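Selenium-binding protein (Sulfolobus tokodaii, PDB 2ECE) is of unknown function but folds as a beta propeller of the selenium-binding protein family and may bind selenium. Local coordinates at residues I69-H74 / L103-I108; I99-R104 / H141-G146; N211-G216 / S400-W405. One frame throughout, in Å; residues are numbered along the deposited sequence.

Contact 1 (I69-H74 / L103-I108)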
loop_
_atom_site.group_PDB
_atom_site.type_symbol
_atom_site.label_atom_id
_atom_site.label_comp_id
_atom_site.label_asym_id
_atom_site.label_seq_id
_atom_site.Cartn_x
_atom_site.Cartn_y
_atom_site.Cartn_z
ATOM N N ILE A 69 9.081 -16.754 12.107
ATOM C CA ILE A 69 9.894 -15.550 12.092
ATOM C C ILE A 69 10.267 -15.172 10.656
ATOM O O ILE A 69 10.270 -16.018 9.767
ATOM C CB ILE A 69 11.171 -15.767 12.948
ATOM C CG1 ILE A 69 10.775 -15.865 14.425
ATOM C CG2 ILE A 69 12.156 -14.639 12.737
ATOM C CD1 ILE A 69 11.866 -16.398 15.326
ATOM N N ASN A 70 10.553 -13.890 10.444
ATOM C CA ASN A 70 10.937 -13.343 9.142
ATOM C C ASN A 70 9.940 -13.456 7.980
ATOM O O ASN A 70 10.346 -13.651 6.838
ATOM C CB ASN A 70 12.288 -13.919 8.697
ATOM C CG ASN A 70 13.430 -13.474 9.589
ATOM O OD1 ASN A 70 13.500 -12.311 10.001
ATOM N ND2 ASN A 70 14.339 -14.392 9.884
ATOM N N ASP A 71 8.645 -13.322 8.262
ATOM C CA ASP A 71 7.629 -13.373 7.204
ATOM C C ASP A 71 7.757 -12.112 6.352
ATOM O O ASP A 71 7.564 -12.148 5.137
ATOM C CB ASP A 71 6.207 -13.381 7.797
ATOM C CG ASP A 71 5.741 -14.768 8.237
ATOM O OD1 ASP A 71 5.689 -15.694 7.397
ATOM O OD2 ASP A 71 5.402 -14.925 9.426
ATOM N N GLU A 72 8.108 -11.020 7.032
ATOM C CA GLU A 72 8.222 -9.663 6.495
ATOM C C GLU A 72 6.812 -9.240 6.116
ATOM O O GLU A 72 6.429 -9.267 4.945
ATOM C CB GLU A 72 9.161 -9.553 5.281
ATOM C CG GLU A 72 9.174 -8.145 4.592
ATOM C CD GLU A 72 10.443 -7.304 4.842
ATOM O OE1 GLU A 72 11.561 -7.863 4.829
ATOM O OE2 GLU A 72 10.326 -6.069 5.028
ATOM N N LEU A 73 6.022 -8.894 7.131
ATOM C CA LEU A 73 4.660 -8.430 6.890
ATOM C C LEU A 73 4.802 -7.113 6.164
ATOM O O LEU A 73 5.827 -6.423 6.311
ATOM C CB LEU A 73 3.890 -8.222 8.198
ATOM C CG LEU A 73 3.486 -9.489 8.964
ATOM C CD1 LEU A 73 2.331 -9.178 9.901
ATOM C CD2 LEU A 73 3.062 -10.575 7.986
ATOM N N HIS A 74 3.853 -6.829 5.282
ATOM C CA HIS A 74 3.922 -5.577 4.535
ATOM C C HIS A 74 2.506 -5.028 4.252
ATOM O O HIS A 74 1.936 -4.276 5.037
ATOM C CB HIS A 74 4.621 -5.964 3.257
ATOM C CG HIS A 74 5.110 -4.834 2.415
ATOM N ND1 HIS A 74 6.361 -4.280 2.579
ATOM C CD2 HIS A 74 4.583 -4.253 1.312
ATOM C CE1 HIS A 74 6.585 -3.408 1.611
ATOM N NE2 HIS A 74 5.521 -3.371 0.830
ATOM N N LEU A 103 5.779 -10.988 2.711
ATOM C CA LEU A 103 6.461 -10.493 1.517
ATOM C C LEU A 103 7.784 -11.243 1.287
ATOM O O LEU A 103 8.282 -11.293 0.164
ATOM C CB LEU A 103 6.710 -8.983 1.628
ATOM C CG LEU A 103 7.412 -8.284 0.456
ATOM C CD1 LEU A 103 6.675 -8.530 -0.855
ATOM C CD2 LEU A 103 7.482 -6.791 0.752
ATOM N N ARG A 104 8.342 -11.819 2.351
ATOM C CA ARG A 104 9.578 -12.595 2.252
ATOM C C ARG A 104 9.295 -14.099 2.208
ATOM O O ARG A 104 9.845 -14.817 1.369
ATOM C CB ARG A 104 10.516 -12.299 3.438
ATOM C CG ARG A 104 11.536 -11.184 3.194
ATOM C CD ARG A 104 12.520 -11.020 4.359
ATOM N NE ARG A 104 13.377 -9.847 4.180
ATOM C CZ ARG A 104 14.505 -9.833 3.474
ATOM N NH1 ARG A 104 14.939 -10.941 2.882
ATOM N NH2 ARG A 104 15.176 -8.699 3.317
ATOM N N SER A 105 8.414 -14.564 3.092
ATOM C CA SER A 105 8.087 -15.988 3.192
ATOM C C SER A 105 7.114 -16.590 2.184
ATOM O O SER A 105 7.184 -17.787 1.905
ATOM C CB SER A 105 7.545 -16.292 4.587
ATOM O OG SER A 105 6.265 -15.699 4.744
ATOM N N SER A 106 6.198 -15.780 1.660
ATOM C CA SER A 106 5.187 -16.256 0.721
ATOM C C SER A 106 4.086 -17.008 1.474
ATOM O O SER A 106 3.211 -17.621 0.871
ATOM C CB SER A 106 5.802 -17.180 -0.334
ATOM O OG SER A 106 6.731 -16.487 -1.142
ATOM N N ARG A 107 4.142 -16.961 2.798
ATOM C CA ARG A 107 3.139 -17.622 3.623
ATOM C C ARG A 107 1.896 -16.733 3.671
ATOM O O ARG A 107 1.999 -15.517 3.503
ATOM C CB ARG A 107 3.700 -17.833 5.038
ATOM C CG ARG A 107 2.713 -18.394 6.056
ATOM C CD ARG A 107 3.412 -18.756 7.375
ATOM N NE ARG A 107 4.424 -19.806 7.207
ATOM C CZ ARG A 107 5.739 -19.606 7.243
ATOM N NH1 ARG A 107 6.230 -18.390 7.442
ATOM N NH2 ARG A 107 6.569 -20.633 7.097
ATOM N N ILE A 108 0.724 -17.330 3.867
ATOM C CA ILE A 108 -0.510 -16.544 3.964
ATOM C C ILE A 108 -1.263 -16.919 5.234
ATOM O O ILE A 108 -1.559 -18.097 5.472
ATOM C CB ILE A 108 -1.473 -16.783 2.782
ATOM C CG1 ILE A 108 -0.794 -16.448 1.455
ATOM C CG2 ILE A 108 -2.725 -15.891 2.941
ATOM C CD1 ILE A 108 -1.644 -16.793 0.242
HETATM O O HOH W 1 9.242 -17.550 7.891
#

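Contact 2 (I99-R104 / H141-G146)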
loop_
_atom_site.group_PDB
_atom_site.type_symbol
_atom_site.label_atom_id
_atom_site.label_comp_id
_atom_site.label_asym_id
_atom_site.label_seq_id
_atom_site.Cartn_x
_atom_site.Cartn_y
_atom_site.Cartn_z
ATOM N N ILE A 99 -6.434 -11.148 5.395
ATOM C CA ILE A 99 -5.605 -12.027 4.575
ATOM C C ILE A 99 -4.225 -11.374 4.664
ATOM O O ILE A 99 -3.993 -10.323 4.061
ATOM C CB ILE A 99 -6.106 -12.025 3.110
ATOM C CG1 ILE A 99 -7.605 -12.329 3.076
ATOM C CG2 ILE A 99 -5.358 -13.057 2.285
ATOM C CD1 ILE A 99 -7.967 -13.685 3.644
ATOM N N VAL A 100 -3.324 -11.997 5.426
ATOM C CA VAL A 100 -1.988 -11.459 5.676
ATOM C C VAL A 100 -0.848 -12.296 5.108
ATOM O O VAL A 100 -0.500 -13.338 5.658
ATOM C CB VAL A 100 -1.768 -11.305 7.198
ATOM C CG1 VAL A 100 -0.423 -10.632 7.478
ATOM C CG2 VAL A 100 -2.925 -10.509 7.802
ATOM N N PRO A 101 -0.222 -11.823 4.015
ATOM C CA PRO A 101 0.877 -12.566 3.399
ATOM C C PRO A 101 2.265 -12.123 3.851
ATOM O O PRO A 101 2.451 -11.007 4.343
ATOM C CB PRO A 101 0.658 -12.297 1.917
ATOM C CG PRO A 101 0.299 -10.827 1.945
ATOM C CD PRO A 101 -0.684 -10.742 3.121
ATOM N N GLY A 102 3.242 -13.008 3.676
ATOM C CA GLY A 102 4.608 -12.666 4.029
ATOM C C GLY A 102 5.306 -12.231 2.753
ATOM O O GLY A 102 5.404 -13.017 1.798
ATOM N N LEU A 103 5.779 -10.988 2.711
ATOM C CA LEU A 103 6.461 -10.493 1.517
ATOM C C LEU A 103 7.784 -11.243 1.287
ATOM O O LEU A 103 8.282 -11.293 0.164
ATOM C CB LEU A 103 6.710 -8.983 1.628
ATOM C CG LEU A 103 7.412 -8.284 0.456
ATOM C CD1 LEU A 103 6.675 -8.530 -0.855
ATOM C CD2 LEU A 103 7.482 -6.791 0.752
ATOM N N ARG A 104 8.342 -11.819 2.351
ATOM C CA ARG A 104 9.578 -12.595 2.252
ATOM C C ARG A 104 9.295 -14.099 2.208
ATOM O O ARG A 104 9.845 -14.817 1.369
ATOM C CB ARG A 104 10.516 -12.299 3.438
ATOM C CG ARG A 104 11.536 -11.184 3.194
ATOM C CD ARG A 104 12.520 -11.020 4.359
ATOM N NE ARG A 104 13.377 -9.847 4.180
ATOM C CZ ARG A 104 14.505 -9.833 3.474
ATOM N NH1 ARG A 104 14.939 -10.941 2.882
ATOM N NH2 ARG A 104 15.176 -8.699 3.317
ATOM N N HIS A 141 2.751 -9.593 -2.085
ATOM C CA HIS A 141 2.615 -8.183 -1.748
ATOM C C HIS A 141 1.182 -7.686 -1.491
ATOM O O HIS A 141 0.682 -7.750 -0.369
ATOM C CB HIS A 141 3.262 -7.361 -2.873
ATOM C CG HIS A 141 3.388 -5.900 -2.574
ATOM N ND1 HIS A 141 4.443 -5.371 -1.858
ATOM C CD2 HIS A 141 2.589 -4.855 -2.893
ATOM C CE1 HIS A 141 4.288 -4.063 -1.750
ATOM N NE2 HIS A 141 3.171 -3.724 -2.369
ATOM N N THR A 142 0.525 -7.210 -2.542
ATOM C CA THR A 142 -0.824 -6.653 -2.434
ATOM C C THR A 142 -1.971 -7.663 -2.362
ATOM O O THR A 142 -1.972 -8.662 -3.077
ATOM C CB THR A 142 -1.115 -5.707 -3.622
ATOM O OG1 THR A 142 -0.100 -4.691 -3.683
ATOM C CG2 THR A 142 -2.514 -5.044 -3.471
ATOM N N VAL A 143 -2.946 -7.383 -1.496
ATOM C CA VAL A 143 -4.133 -8.223 -1.363
ATOM C C VAL A 143 -5.369 -7.375 -1.642
ATOM O O VAL A 143 -5.527 -6.300 -1.059
ATOM C CB VAL A 143 -4.301 -8.792 0.060
ATOM C CG1 VAL A 143 -5.586 -9.622 0.131
ATOM C CG2 VAL A 143 -3.101 -9.632 0.431
ATOM N N HIS A 144 -6.236 -7.852 -2.533
ATOM C CA HIS A 144 -7.473 -7.149 -2.853
ATOM C C HIS A 144 -8.649 -8.121 -2.846
ATOM O O HIS A 144 -8.538 -9.241 -3.353
ATOM C CB HIS A 144 -7.382 -6.471 -4.227
ATOM C CG HIS A 144 -6.722 -5.128 -4.192
ATOM N ND1 HIS A 144 -7.138 -4.121 -3.345
ATOM C CD2 HIS A 144 -5.684 -4.618 -4.899
ATOM C CE1 HIS A 144 -6.385 -3.051 -3.529
ATOM N NE2 HIS A 144 -5.495 -3.325 -4.468
ATOM N N CYS A 145 -9.768 -7.687 -2.271
ATOM C CA CYS A 145 -10.985 -8.506 -2.198
ATOM C C CYS A 145 -11.818 -8.258 -3.460
ATOM O O CYS A 145 -12.304 -7.148 -3.687
ATOM C CB CYS A 145 -11.798 -8.146 -0.927
ATOM S SG CYS A 145 -11.627 -6.391 -0.453
ATOM N N GLY A 146 -11.964 -9.285 -4.289
ATOM C CA GLY A 146 -12.744 -9.143 -5.506
ATOM C C GLY A 146 -14.113 -9.778 -5.341
ATOM O O GLY A 146 -14.369 -10.436 -4.330
#

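Contact 3 (N211-G216 / S400-W405)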
loop_
_atom_site.group_PDB
_atom_site.type_symbol
_atom_site.label_atom_id
_atom_site.label_comp_id
_atom_site.label_asym_id
_atom_site.label_seq_id
_atom_site.Cartn_x
_atom_site.Cartn_y
_atom_site.Cartn_z
ATOM N N ASN A 211 15.052 -11.416 -6.176
ATOM C CA ASN A 211 16.506 -11.476 -6.189
ATOM C C ASN A 211 17.172 -10.122 -6.405
ATOM O O ASN A 211 18.380 -9.986 -6.215
ATOM C CB ASN A 211 16.984 -12.500 -7.228
ATOM C CG ASN A 211 16.621 -13.920 -6.835
ATOM O OD1 ASN A 211 16.405 -14.200 -5.657
ATOM N ND2 ASN A 211 16.557 -14.823 -7.811
ATOM N N THR A 212 16.390 -9.116 -6.786
ATOM C CA THR A 212 16.940 -7.777 -6.983
ATOM C C THR A 212 16.786 -6.908 -5.732
ATOM O O THR A 212 17.722 -6.211 -5.328
ATOM C CB THR A 212 16.240 -7.029 -8.146
ATOM O OG1 THR A 212 16.544 -7.667 -9.394
ATOM C CG2 THR A 212 16.698 -5.572 -8.189
ATOM N N ILE A 213 15.607 -6.971 -5.111
ATOM C CA ILE A 213 15.301 -6.137 -3.951
ATOM C C ILE A 213 15.590 -6.651 -2.541
ATOM O O ILE A 213 15.929 -5.858 -1.666
ATOM C CB ILE A 213 13.811 -5.693 -3.983
ATOM C CG1 ILE A 213 12.891 -6.880 -3.678
ATOM C CG2 ILE A 213 13.464 -5.122 -5.353
ATOM C CD1 ILE A 213 12.487 -6.976 -2.217
ATOM N N GLU A 214 15.481 -7.955 -2.307
ATOM C CA GLU A 214 15.680 -8.471 -0.953
ATOM C C GLU A 214 16.955 -8.079 -0.195
ATOM O O GLU A 214 16.891 -7.838 1.009
ATOM C CB GLU A 214 15.502 -9.990 -0.940
ATOM C CG GLU A 214 14.105 -10.415 -1.384
ATOM C CD GLU A 214 13.808 -11.879 -1.129
ATOM O OE1 GLU A 214 14.718 -12.718 -1.305
ATOM O OE2 GLU A 214 12.655 -12.194 -0.771
ATOM N N ASP A 215 18.100 -7.998 -0.870
ATOM C CA ASP A 215 19.331 -7.624 -0.174
ATOM C C ASP A 215 19.580 -6.118 -0.155
ATOM O O ASP A 215 20.667 -5.672 0.217
ATOM C CB ASP A 215 20.551 -8.338 -0.779
ATOM C CG ASP A 215 20.541 -9.830 -0.516
ATOM O OD1 ASP A 215 20.049 -10.232 0.557
ATOM O OD2 ASP A 215 21.033 -10.604 -1.371
ATOM N N GLY A 216 18.579 -5.339 -0.557
ATOM C CA GLY A 216 18.722 -3.894 -0.556
ATOM C C GLY A 216 18.764 -3.265 -1.934
ATOM O O GLY A 216 18.790 -3.959 -2.950
ATOM N N SER A 400 7.807 2.384 7.906
ATOM C CA SER A 400 8.724 1.409 7.340
ATOM C C SER A 400 8.393 1.075 5.886
ATOM O O SER A 400 7.227 0.982 5.517
ATOM C CB SER A 400 8.705 0.138 8.185
ATOM O OG SER A 400 9.489 -0.869 7.579
ATOM N N LEU A 401 9.430 0.883 5.071
ATOM C CA LEU A 401 9.259 0.559 3.659
ATOM C C LEU A 401 9.543 -0.920 3.399
ATOM O O LEU A 401 8.700 -1.650 2.878
ATOM C CB LEU A 401 10.199 1.417 2.794
ATOM C CG LEU A 401 10.189 1.151 1.279
ATOM C CD1 LEU A 401 8.811 1.468 0.711
ATOM C CD2 LEU A 401 11.256 1.995 0.589
ATOM N N TYR A 402 10.748 -1.347 3.761
ATOM C CA TYR A 402 11.175 -2.729 3.578
ATOM C C TYR A 402 12.436 -2.961 4.431
ATOM O O TYR A 402 13.371 -2.162 4.406
ATOM C CB TYR A 402 11.452 -3.000 2.088
ATOM C CG TYR A 402 11.745 -4.454 1.771
ATOM C CD1 TYR A 402 13.038 -4.970 1.895
ATOM C CD2 TYR A 402 10.721 -5.331 1.406
ATOM C CE1 TYR A 402 13.302 -6.326 1.666
ATOM C CE2 TYR A 402 10.974 -6.683 1.176
ATOM C CZ TYR A 402 12.267 -7.173 1.309
ATOM O OH TYR A 402 12.525 -8.509 1.088
ATOM N N SER A 403 12.436 -4.049 5.193
ATOM C CA SER A 403 13.539 -4.402 6.089
ATOM C C SER A 403 14.926 -3.892 5.698
ATOM O O SER A 403 15.499 -3.056 6.387
ATOM C CB SER A 403 13.593 -5.923 6.268
ATOM O OG SER A 403 13.808 -6.571 5.027
ATOM N N THR A 404 15.461 -4.390 4.589
ATOM C CA THR A 404 16.792 -3.991 4.153
ATOM C C THR A 404 16.902 -2.587 3.578
ATOM O O THR A 404 17.969 -1.976 3.648
ATOM C CB THR A 404 17.361 -5.006 3.148
ATOM O OG1 THR A 404 16.402 -5.254 2.114
ATOM C CG2 THR A 404 17.686 -6.313 3.860
ATOM N N TRP A 405 15.816 -2.068 3.013
ATOM C CA TRP A 405 15.857 -0.716 2.472
ATOM C C TRP A 405 15.832 0.289 3.627
ATOM O O TRP A 405 16.485 1.335 3.558
ATOM C CB TRP A 405 14.681 -0.478 1.507
ATOM C CG TRP A 405 14.814 -1.250 0.215
ATOM C CD1 TRP A 405 15.204 -2.555 0.078
ATOM C CD2 TRP A 405 14.573 -0.762 -1.112
ATOM N NE1 TRP A 405 15.228 -2.905 -1.251
ATOM C CE2 TRP A 405 14.845 -1.826 -2.003
ATOM C CE3 TRP A 405 14.155 0.471 -1.637
ATOM C CZ2 TRP A 405 14.711 -1.697 -3.394
ATOM C CZ3 TRP A 405 14.022 0.598 -3.028
ATOM C CH2 TRP A 405 14.303 -0.483 -3.885
HETATM O O HOH W 2 10.788 -10.106 -0.331
#

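Contact 1 (I69-H74 / L103-I108)
Consecutive amides of the turn at 103-105, whose phi and psi are helical, run along the carbonyls of Asp71 and Glu72, bringing the CA atoms of Asp71 and Ser105 to 4.8 Å. Leu103 N donates to Glu72 O, while Asp71 O takes two amides: Arg104 N at 2.9 Å, in the carbonyl plane, and Ser105 N at 3.3 Å, from above it.

The carboxylate of Asp71 extends this grip. Its OD1 receives Ser105 OG at 2.7 Å on the anti lone pair, and Arg107 NH1 at 2.8 Å from above the carboxylate plane. That salt bridge is edge-on to the guanidinium, and the two planes stand 75° apart; OD2 bonds to Tyr109 OH. Ser105 OG in turn accepts Arg107 N in an ST turn, so one hydroxyl donates to Asp71 OD1 and accepts from Arg107 N, tying the carboxylate to the turn that carries the arginine. An alanine in place of Asp71 would probably loosen this corner, losing the acceptors for Ser105 OG, Arg107 NH1 and Tyr109 OH.

Glu72 has CG anti to the backbone N (chi1 173°) and a bent chain, which brings OE1 to Arg104 NE at 2.8 Å; Ser403 OG also bonds to OE1. Beside them, Leu103 CD2 sits over a face of the His74 ring, 3.5 Å from its centroid, a CH-pi contact.

The 69-74 loop leads from outer strand 60-65 of one blade to inner strand 77-78 of the next, and 103-108 joins strands 97-101 and 108-112 within that second blade. Leu73 packs on Val100 of strand 97-101 and Ala31 of strand 27-33, and Arg107 touches Pro128 of helix 128-135.

Contact 2 (I99-R104 / H141-G146)
Two adjacent blades of the beta propeller pack face to face here, strand 97-101 being the second strand of its blade and strand 140-145 the innermost of the next. The short segments 99-101 and 141-145 run antiparallel at 166°, but their axes come no closer than 8.0 Å and no hydrogen bond joins them: this is packing between sheets, not pairing within one.

The apolar contacts centre on Val143, whose two methyls divide the side-chain contacts. CG1, anti to the backbone N (chi1 178°), meets Ile99 CB at 3.9 Å, the two side chains crossing at about a right angle. CG2, beside the backbone N, lies 3.8 Å from Pro101 CD, so Pro101, two residues on from Ile99 and on the same side of the strand, meets the other methyl. Ile150 and Ile152 of strand 150-154 also pack against Val143, and Ile99 touches Ile108 and Ile110 of its own blade, extending the layer on both sides.

A disulfide of Cys145 with Cys81, in the loop after strand 77-78, also links the two blades covalently.

At the end of strand 97-101 a carbonyl and an imidazole border the apolar layer. Pro101 CG is 3.9 Å from His141 O. Leu103, past the strand, lies alongside His141, pointing the same way, with its methyl CD1 at the edge of the imidazole ring, near the ring plane and 4.1 Å from His141 CB.

Contact 3 (N211-G216 / S400-W405)
Two side-chain donors of 400-405 engage successive carbonyls of 211-216. Trp405 NE1 gives a nearly straight bond to Ile213 O (3.1 Å, N-H...O angle 160°), in the indole plane and on a carbonyl lone pair. Thr404 OG1 donates to Glu214 O at 2.9 Å, from well above the carbonyl plane. Ile213 supplies the apolar part: with CG1 in the crowded position between backbone N and carbonyl carbon (chi1 71°), its CD1 reaches over a face of the Tyr402 ring, 3.5 Å from CZ, in a CH-pi contact, while CG2 rests 4.1 Å from Trp405 CZ2.

Ile213 to Gly216 form a type I beta turn, so Ile213 O also accepts Gly216 N at 2.9 Å. The turn belongs to the connection from strand 201-204 to strand 229-234. Segment 400-405 belongs to the one from strand 394-398 to strand 417-423, so loops of two non-neighbouring propeller blades meet.

Further out, a water bridges Tyr402 OH and Glu214 OE2, donating to the carboxylate and accepting from the phenol. Arg139 NE forms a salt bridge with the same OE2. Arg104 NH2 adds a bond to Glu214 O, and Asp406 OD1 takes the backbone N of both Leu401 and Tyr402.

The centre of contact 2 lies nearest the centre of the chain, at about 10 Å, against about 15 and 16 Å for the centres of contacts 1 and 3. All touching residues of contact 2 are buried, contact 1 is mainly buried with one exposed, and contact 3 is only partly buried. Chemistry follows place: apolar sheet packing without hydrogen bonds in contact 2, salt bridges and gripped carbonyls in contact 1, ring packing and side-chain donors in contact 3. Leu103 serves contacts 1 and 2 by different methyls; Arg104, in both ranges, acts across only contact 1, with NH2 3.1 Å from Ser403 OG of contact 3. Arg107 O probably bonds to Gly102 N at 2.8 Å.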